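RNA-binding protein Smaug (Drosophila melanogaster, PDB 1OXJ) recognises RNA through its SAM domain, which is followed in the chain by a helical PHAT domain. Local coordinates at residues Q74-S78 and G79-L83; I111-R114 and F115-I119; D129-A132 and V133-D136. All coordinates share one frame; numbering follows the deposited sequence.

Contact 1 (Q74-S78 and G79-L83); sequences QELLS and GQMEL
M81 folds back onto E75 just after the chain has left helix 49-77. Its CB lies 3.6 Å from E75 CB, the closest meeting of the two side chains, and on another flank it comes within 4.1 Å of L76 CD2. From there the chain runs out extended through CG to SD and turns at chi3 (-87°), which brings the terminal CE to 4.0 Å from E75 OE1. A long, flexible thioether suits this place: its CB packs on E75 CB, and its methyl can settle beside a carboxylate that remains partly exposed.

The backbone beneath follows the Schellman pattern. Its two bonds, Q80 N to E75 O and G79 N to L76 O, are both weak, and G79, with phi of 84°, a region open to a residue without CB, turns the chain out of the helix. A further, straighter bond joins M81 N to E75 O at 2.9 Å (N-H...O 155°), the donor standing above the carbonyl plane. Beside the glycine, Q80 CG presses against S78 OG at 3.0 Å, a tight approach on the exposed side of the turn.

L76 works on the inner side. One branch, CD2, reaches M81 O at 3.5 Å and meets L83 CD2 at 4.0 Å, the two leucine side chains crossing at about a right angle. L76 also packs on I121 and V122 of helix 111-127, and L83, the first residue of helix 83-91 after the N-cap E82, rests on T125 and L126.

Contact 2 (I111-R114 and F115-I119); sequences IGLR and FLKVI
L113 and K117 meet one turn apart on the outer face of the helix. The lysine chain extends as far as CE and then bends at chi4 (67°), laying NZ alongside the leucine, 3.7 Å from both L113 CG and L113 CD2. Nearer the backbone, K117 CG passes L113 O at 3.5 Å. An exposed lysine suits this edge, since its methylenes can lie along the helix while the ammonium group stays near solvent.

The hydrogen bonds across the contact are backbone ones, each reaching from a residue to the fourth before it: F115 N to I111 O at 2.9 Å, with L116, K117 and V118 binding G112, L113 and R114 in the same way.

The side chains also lean on those carbonyls by van der Waals contact: F115 CB sits 3.3 Å from I111 O, and V118 CG2 lies 3.4 Å from R114 O.

Buried R114, bent at chi2 and chi3, has its guanidinium held by E73 (a salt bridge that probably offsets its charge), N70 OD1 and E108 O. R114 NE and K117 NZ, like charges, are not in contact at 5.7 Å.

F115, packing on L90 and I145, points to the far side from K117, and V118, on V72 and L90, to an adjoining flank; both are buried, as befits an amphipathic alpha-helix built into the helical bundle of the PHAT domain.

Contact 3 (D129-A132 and V133-D136); sequences DPYA and VQDD
Q134 turns back on Y131, and the tight part of the contact gathers round one carbonyl. Y131 O accepts Q134 N at 2.7 Å, the donor lying well above the carbonyl plane, and Q134 CB crowds the same oxygen at 3.2 Å. A further bond to it from D135 N is weak. The stronger partner of D135 N is A132 O, at 3.1 Å (N-H...O 152°). Bonds that reach three residues back mark a 3-10 turn, here one spanning A132 to Q134. The methyl of A132 is small enough for this buried place.

Ahead of this comes a type I beta turn, D129 to A132. D129 OD1 takes Y131 N at 2.8 Å, met on the anti side of the carboxylate, and makes an Asx turn over D129 to Y131, overlapping the beta turn. Proline, whose ring fixes phi, fits the second position of the beta turn.

The outer side is far looser. P130, Y131 and Q134 are exposed, and V133 sends CG2 back no nearer than 4.2 Å from P130 O. The aromatic ring meets the glutamine side chain by one approach alone, Y131 CD2 to Q134 CG at 4.1 Å, with the ring and amide planes 89° apart.

D135, the centre of an inverse gamma turn, is the N-cap of the next helix: with CG anti to its N (chi1 -170°), the carboxylate turns to that helix, capping a backbone N and bonding T138 OG1 through OD2. The whole segment thus forms the link at which helix 111-127 is left behind and helix 136-150 begins.

All three contacts lie in the PHAT region and follow one another along the chain, contact 1 at the end of helix 49-77, contact 2 near the start of helix 111-127, contact 3 in the loop beyond that helix. Contact 1 is roughly equally far from both others: its centre is 15 Å from that of contact 2 and 16 Å from that of contact 3, with nearest atoms about 5 Å apart in both cases. Contacts 2 and 3 are 23 Å apart between centres and about 12 Å between nearest atoms. Helix 111-127 connects them, and contact 1 packs on its second half. Contact 2 is partly buried, whereas contacts 1 and 3 are at the surface.

Contact 1 (Q74-S78 and G79-L83)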
loop_
_atom_site.group_PDB
_atom_site.type_symbol
_atom_site.label_atom_id
_atom_site.label_comp_id
_atom_site.label_asym_id
_atom_site.label_seq_id
_atom_site.Cartn_x
_atom_site.Cartn_y
_atom_site.Cartn_z
ATOM N N GLN A 74 9.807 -1.047 -12.422
ATOM C CA GLN A 74 11.002 -1.151 -13.247
ATOM C C GLN A 74 11.622 -2.545 -13.277
ATOM O O GLN A 74 11.820 -3.119 -14.350
ATOM C CB GLN A 74 12.033 -0.139 -12.756
ATOM C CG GLN A 74 13.329 -0.134 -13.524
ATOM C CD GLN A 74 14.350 0.781 -12.883
ATOM O OE1 GLN A 74 14.101 1.977 -12.708
ATOM N NE2 GLN A 74 15.505 0.223 -12.521
ATOM N N GLU A 75 11.926 -3.087 -12.101
ATOM C CA GLU A 75 12.544 -4.405 -12.015
ATOM C C GLU A 75 11.679 -5.568 -12.481
ATOM O O GLU A 75 12.196 -6.636 -12.798
ATOM C CB GLU A 75 13.038 -4.651 -10.594
ATOM C CG GLU A 75 14.239 -3.794 -10.234
ATOM C CD GLU A 75 14.756 -4.076 -8.844
ATOM O OE1 GLU A 75 15.000 -5.261 -8.522
ATOM O OE2 GLU A 75 14.927 -3.110 -8.072
ATOM N N LEU A 76 10.364 -5.383 -12.511
ATOM C CA LEU A 76 9.491 -6.448 -12.995
ATOM C C LEU A 76 9.513 -6.390 -14.516
ATOM O O LEU A 76 9.533 -7.419 -15.195
ATOM C CB LEU A 76 8.055 -6.262 -12.491
ATOM C CG LEU A 76 7.768 -6.696 -11.050
ATOM C CD1 LEU A 76 6.340 -6.328 -10.688
ATOM C CD2 LEU A 76 7.996 -8.198 -10.904
ATOM N N LEU A 77 9.512 -5.174 -15.049
ATOM C CA LEU A 77 9.539 -4.983 -16.491
ATOM C C LEU A 77 10.862 -5.456 -17.088
ATOM O O LEU A 77 10.915 -5.855 -18.251
ATOM C CB LEU A 77 9.335 -3.507 -16.837
ATOM C CG LEU A 77 7.951 -2.911 -16.578
ATOM C CD1 LEU A 77 7.987 -1.416 -16.843
ATOM C CD2 LEU A 77 6.929 -3.596 -17.471
ATOM N N SER A 78 11.928 -5.406 -16.293
ATOM C CA SER A 78 13.246 -5.819 -16.768
ATOM C C SER A 78 13.484 -7.302 -16.532
ATOM O O SER A 78 14.424 -7.879 -17.078
ATOM C CB SER A 78 14.342 -5.011 -16.069
ATOM O OG SER A 78 14.469 -5.390 -14.710
ATOM N N GLY A 79 12.626 -7.917 -15.722
ATOM C CA GLY A 79 12.773 -9.328 -15.422
ATOM C C GLY A 79 13.754 -9.557 -14.287
ATOM O O GLY A 79 14.134 -10.690 -14.007
ATOM N N GLN A 80 14.166 -8.476 -13.628
ATOM C CA GLN A 80 15.113 -8.568 -12.519
ATOM C C GLN A 80 14.474 -9.000 -11.198
ATOM O O GLN A 80 15.137 -9.605 -10.356
ATOM C CB GLN A 80 15.813 -7.215 -12.303
ATOM C CG GLN A 80 16.753 -6.781 -13.425
ATOM C CD GLN A 80 17.913 -7.739 -13.622
ATOM O OE1 GLN A 80 18.656 -8.031 -12.683
ATOM N NE2 GLN A 80 18.080 -8.229 -14.850
ATOM N N MET A 81 13.194 -8.679 -11.010
ATOM C CA MET A 81 12.495 -9.011 -9.764
ATOM C C MET A 81 11.505 -10.158 -9.915
ATOM O O MET A 81 10.788 -10.230 -10.910
ATOM C CB MET A 81 11.757 -7.769 -9.242
ATOM C CG MET A 81 11.004 -7.966 -7.918
ATOM S SD MET A 81 10.246 -6.418 -7.290
ATOM C CE MET A 81 11.646 -5.756 -6.349
ATOM N N GLU A 82 11.485 -11.054 -8.930
ATOM C CA GLU A 82 10.552 -12.181 -8.917
ATOM C C GLU A 82 9.178 -11.680 -8.477
ATOM O O GLU A 82 9.075 -10.693 -7.739
ATOM C CB GLU A 82 11.012 -13.258 -7.933
ATOM C CG GLU A 82 12.217 -14.034 -8.400
ATOM C CD GLU A 82 11.881 -14.976 -9.535
ATOM O OE1 GLU A 82 12.795 -15.306 -10.314
ATOM O OE2 GLU A 82 10.703 -15.387 -9.636
ATOM N N LEU A 83 8.127 -12.362 -8.922
ATOM C CA LEU A 83 6.775 -11.971 -8.545
ATOM C C LEU A 83 6.574 -12.090 -7.046
ATOM O O LEU A 83 5.891 -11.258 -6.438
ATOM C CB LEU A 83 5.740 -12.833 -9.263
ATOM C CG LEU A 83 5.578 -12.571 -10.757
ATOM C CD1 LEU A 83 4.486 -13.479 -11.311
ATOM C CD2 LEU A 83 5.222 -11.104 -10.974
#

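Contact 2 (I111-R114 and F115-I119)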
loop_
_atom_site.group_PDB
_atom_site.type_symbol
_atom_site.label_atom_id
_atom_site.label_comp_id
_atom_site.label_asym_id
_atom_site.label_seq_id
_atom_site.Cartn_x
_atom_site.Cartn_y
_atom_site.Cartn_z
ATOM N N ILE A 111 0.555 7.973 -5.163
ATOM C CA ILE A 111 0.691 6.614 -4.607
ATOM C C ILE A 111 -0.349 5.608 -5.083
ATOM O O ILE A 111 -0.011 4.476 -5.445
ATOM C CB ILE A 111 0.683 6.623 -3.051
ATOM C CG1 ILE A 111 1.758 7.583 -2.522
ATOM C CG2 ILE A 111 0.924 5.200 -2.515
ATOM C CD1 ILE A 111 3.138 7.392 -3.135
ATOM N N GLY A 112 -1.613 6.009 -5.070
ATOM C CA GLY A 112 -2.662 5.110 -5.500
ATOM C C GLY A 112 -2.476 4.706 -6.946
ATOM O O GLY A 112 -2.648 3.540 -7.308
ATOM N N LEU A 113 -2.121 5.675 -7.781
ATOM C CA LEU A 113 -1.912 5.425 -9.204
ATOM C C LEU A 113 -0.722 4.489 -9.455
ATOM O O LEU A 113 -0.809 3.583 -10.282
ATOM C CB LEU A 113 -1.678 6.752 -9.929
ATOM C CG LEU A 113 -1.799 6.742 -11.450
ATOM C CD1 LEU A 113 -3.254 6.454 -11.831
ATOM C CD2 LEU A 113 -1.356 8.101 -12.012
ATOM N N ARG A 114 0.389 4.726 -8.760
ATOM C CA ARG A 114 1.573 3.893 -8.925
ATOM C C ARG A 114 1.273 2.473 -8.447
ATOM O O ARG A 114 1.745 1.498 -9.034
ATOM C CB ARG A 114 2.750 4.460 -8.120
ATOM C CG ARG A 114 3.199 5.869 -8.551
ATOM C CD ARG A 114 3.410 5.945 -10.058
ATOM N NE ARG A 114 4.457 5.042 -10.541
ATOM C CZ ARG A 114 5.758 5.339 -10.581
ATOM N NH1 ARG A 114 6.195 6.518 -10.160
ATOM N NH2 ARG A 114 6.627 4.463 -11.074
ATOM N N PHE A 115 0.491 2.373 -7.373
ATOM C CA PHE A 115 0.120 1.080 -6.808
ATOM C C PHE A 115 -0.713 0.281 -7.807
ATOM O O PHE A 115 -0.472 -0.910 -8.023
ATOM C CB PHE A 115 -0.674 1.278 -5.513
ATOM C CG PHE A 115 -0.925 0.004 -4.760
ATOM C CD1 PHE A 115 -0.002 -0.461 -3.839
ATOM C CD2 PHE A 115 -2.085 -0.732 -4.983
ATOM C CE1 PHE A 115 -0.225 -1.656 -3.131
ATOM C CE2 PHE A 115 -2.323 -1.926 -4.288
ATOM C CZ PHE A 115 -1.386 -2.384 -3.358
ATOM N N LEU A 116 -1.698 0.932 -8.417
ATOM C CA LEU A 116 -2.536 0.261 -9.397
ATOM C C LEU A 116 -1.737 -0.108 -10.645
ATOM O O LEU A 116 -2.014 -1.122 -11.291
ATOM C CB LEU A 116 -3.730 1.140 -9.770
ATOM C CG LEU A 116 -4.826 1.280 -8.710
ATOM C CD1 LEU A 116 -5.891 2.213 -9.229
ATOM C CD2 LEU A 116 -5.426 -0.092 -8.383
ATOM N N LYS A 117 -0.742 0.708 -10.982
ATOM C CA LYS A 117 0.100 0.426 -12.148
ATOM C C LYS A 117 0.886 -0.861 -11.906
ATOM O O LYS A 117 0.980 -1.715 -12.790
ATOM C CB LYS A 117 1.087 1.577 -12.409
ATOM C CG LYS A 117 0.571 2.667 -13.347
ATOM C CD LYS A 117 1.676 3.683 -13.657
ATOM C CE LYS A 117 1.261 4.668 -14.743
ATOM N NZ LYS A 117 0.168 5.573 -14.294
ATOM N N VAL A 118 1.454 -0.990 -10.711
ATOM C CA VAL A 118 2.222 -2.172 -10.354
ATOM C C VAL A 118 1.317 -3.402 -10.337
ATOM O O VAL A 118 1.720 -4.482 -10.778
ATOM C CB VAL A 118 2.893 -2.007 -8.980
ATOM C CG1 VAL A 118 3.434 -3.350 -8.500
ATOM C CG2 VAL A 118 4.025 -0.985 -9.079
ATOM N N ILE A 119 0.091 -3.242 -9.842
ATOM C CA ILE A 119 -0.842 -4.364 -9.822
ATOM C C ILE A 119 -1.065 -4.869 -11.246
ATOM O O ILE A 119 -1.108 -6.080 -11.480
ATOM C CB ILE A 119 -2.211 -3.971 -9.204
ATOM C CG1 ILE A 119 -2.069 -3.742 -7.696
ATOM C CG2 ILE A 119 -3.234 -5.073 -9.465
ATOM C CD1 ILE A 119 -1.649 -4.991 -6.909
#

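Contact 3 (D129-A132 and V133-D136)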
loop_
_atom_site.group_PDB
_atom_site.type_symbol
_atom_site.label_atom_id
_atom_site.label_comp_id
_atom_site.label_asym_id
_atom_site.label_seq_id
_atom_site.Cartn_x
_atom_site.Cartn_y
_atom_site.Cartn_z
ATOM N N ASP A 129 3.375 -16.199 -17.003
ATOM C CA ASP A 129 4.314 -17.145 -16.408
ATOM C C ASP A 129 3.694 -18.539 -16.497
ATOM O O ASP A 129 2.658 -18.803 -15.892
ATOM C CB ASP A 129 4.568 -16.776 -14.942
ATOM C CG ASP A 129 5.683 -17.594 -14.312
ATOM O OD1 ASP A 129 5.755 -18.816 -14.575
ATOM O OD2 ASP A 129 6.480 -17.015 -13.539
ATOM N N PRO A 130 4.320 -19.448 -17.261
ATOM C CA PRO A 130 3.803 -20.811 -17.414
ATOM C C PRO A 130 3.557 -21.534 -16.091
ATOM O O PRO A 130 2.647 -22.358 -15.993
ATOM C CB PRO A 130 4.877 -21.494 -18.258
ATOM C CG PRO A 130 5.384 -20.378 -19.105
ATOM C CD PRO A 130 5.512 -19.247 -18.105
ATOM N N TYR A 131 4.363 -21.221 -15.079
ATOM C CA TYR A 131 4.225 -21.858 -13.774
ATOM C C TYR A 131 3.556 -20.973 -12.729
ATOM O O TYR A 131 3.440 -21.364 -11.570
ATOM C CB TYR A 131 5.592 -22.307 -13.250
ATOM C CG TYR A 131 6.234 -23.379 -14.097
ATOM C CD1 TYR A 131 6.993 -23.051 -15.220
ATOM C CD2 TYR A 131 6.035 -24.726 -13.803
ATOM C CE1 TYR A 131 7.539 -24.044 -16.037
ATOM C CE2 TYR A 131 6.569 -25.723 -14.609
ATOM C CZ TYR A 131 7.318 -25.376 -15.723
ATOM O OH TYR A 131 7.823 -26.369 -16.532
ATOM N N ALA A 132 3.119 -19.789 -13.143
ATOM C CA ALA A 132 2.461 -18.851 -12.235
ATOM C C ALA A 132 1.437 -19.562 -11.360
ATOM O O ALA A 132 1.430 -19.409 -10.143
ATOM C CB ALA A 132 1.781 -17.748 -13.033
ATOM N N VAL A 133 0.571 -20.343 -11.996
ATOM C CA VAL A 133 -0.465 -21.082 -11.289
ATOM C C VAL A 133 0.089 -22.031 -10.226
ATOM O O VAL A 133 -0.576 -22.313 -9.233
ATOM C CB VAL A 133 -1.329 -21.891 -12.281
ATOM C CG1 VAL A 133 -2.210 -20.952 -13.093
ATOM C CG2 VAL A 133 -0.431 -22.695 -13.215
ATOM N N GLN A 134 1.312 -22.512 -10.429
ATOM C CA GLN A 134 1.935 -23.438 -9.485
ATOM C C GLN A 134 2.429 -22.789 -8.192
ATOM O O GLN A 134 2.650 -23.482 -7.195
ATOM C CB GLN A 134 3.100 -24.169 -10.160
ATOM C CG GLN A 134 2.700 -24.951 -11.399
ATOM C CD GLN A 134 1.536 -25.886 -11.139
ATOM O OE1 GLN A 134 1.577 -26.708 -10.221
ATOM N NE2 GLN A 134 0.488 -25.763 -11.946
ATOM N N ASP A 135 2.613 -21.470 -8.203
ATOM C CA ASP A 135 3.069 -20.769 -7.005
ATOM C C ASP A 135 1.855 -20.383 -6.160
ATOM O O ASP A 135 1.374 -19.249 -6.221
ATOM C CB ASP A 135 3.851 -19.506 -7.374
ATOM C CG ASP A 135 4.551 -18.887 -6.176
ATOM O OD1 ASP A 135 4.093 -19.115 -5.033
ATOM O OD2 ASP A 135 5.553 -18.166 -6.375
ATOM N N ASP A 136 1.382 -21.339 -5.368
ATOM C CA ASP A 136 0.222 -21.172 -4.501
ATOM C C ASP A 136 0.382 -20.073 -3.447
ATOM O O ASP A 136 -0.564 -19.342 -3.152
ATOM C CB ASP A 136 -0.083 -22.519 -3.825
ATOM C CG ASP A 136 -1.302 -22.472 -2.916
ATOM O OD1 ASP A 136 -1.780 -23.556 -2.522
ATOM O OD2 ASP A 136 -1.782 -21.371 -2.583
#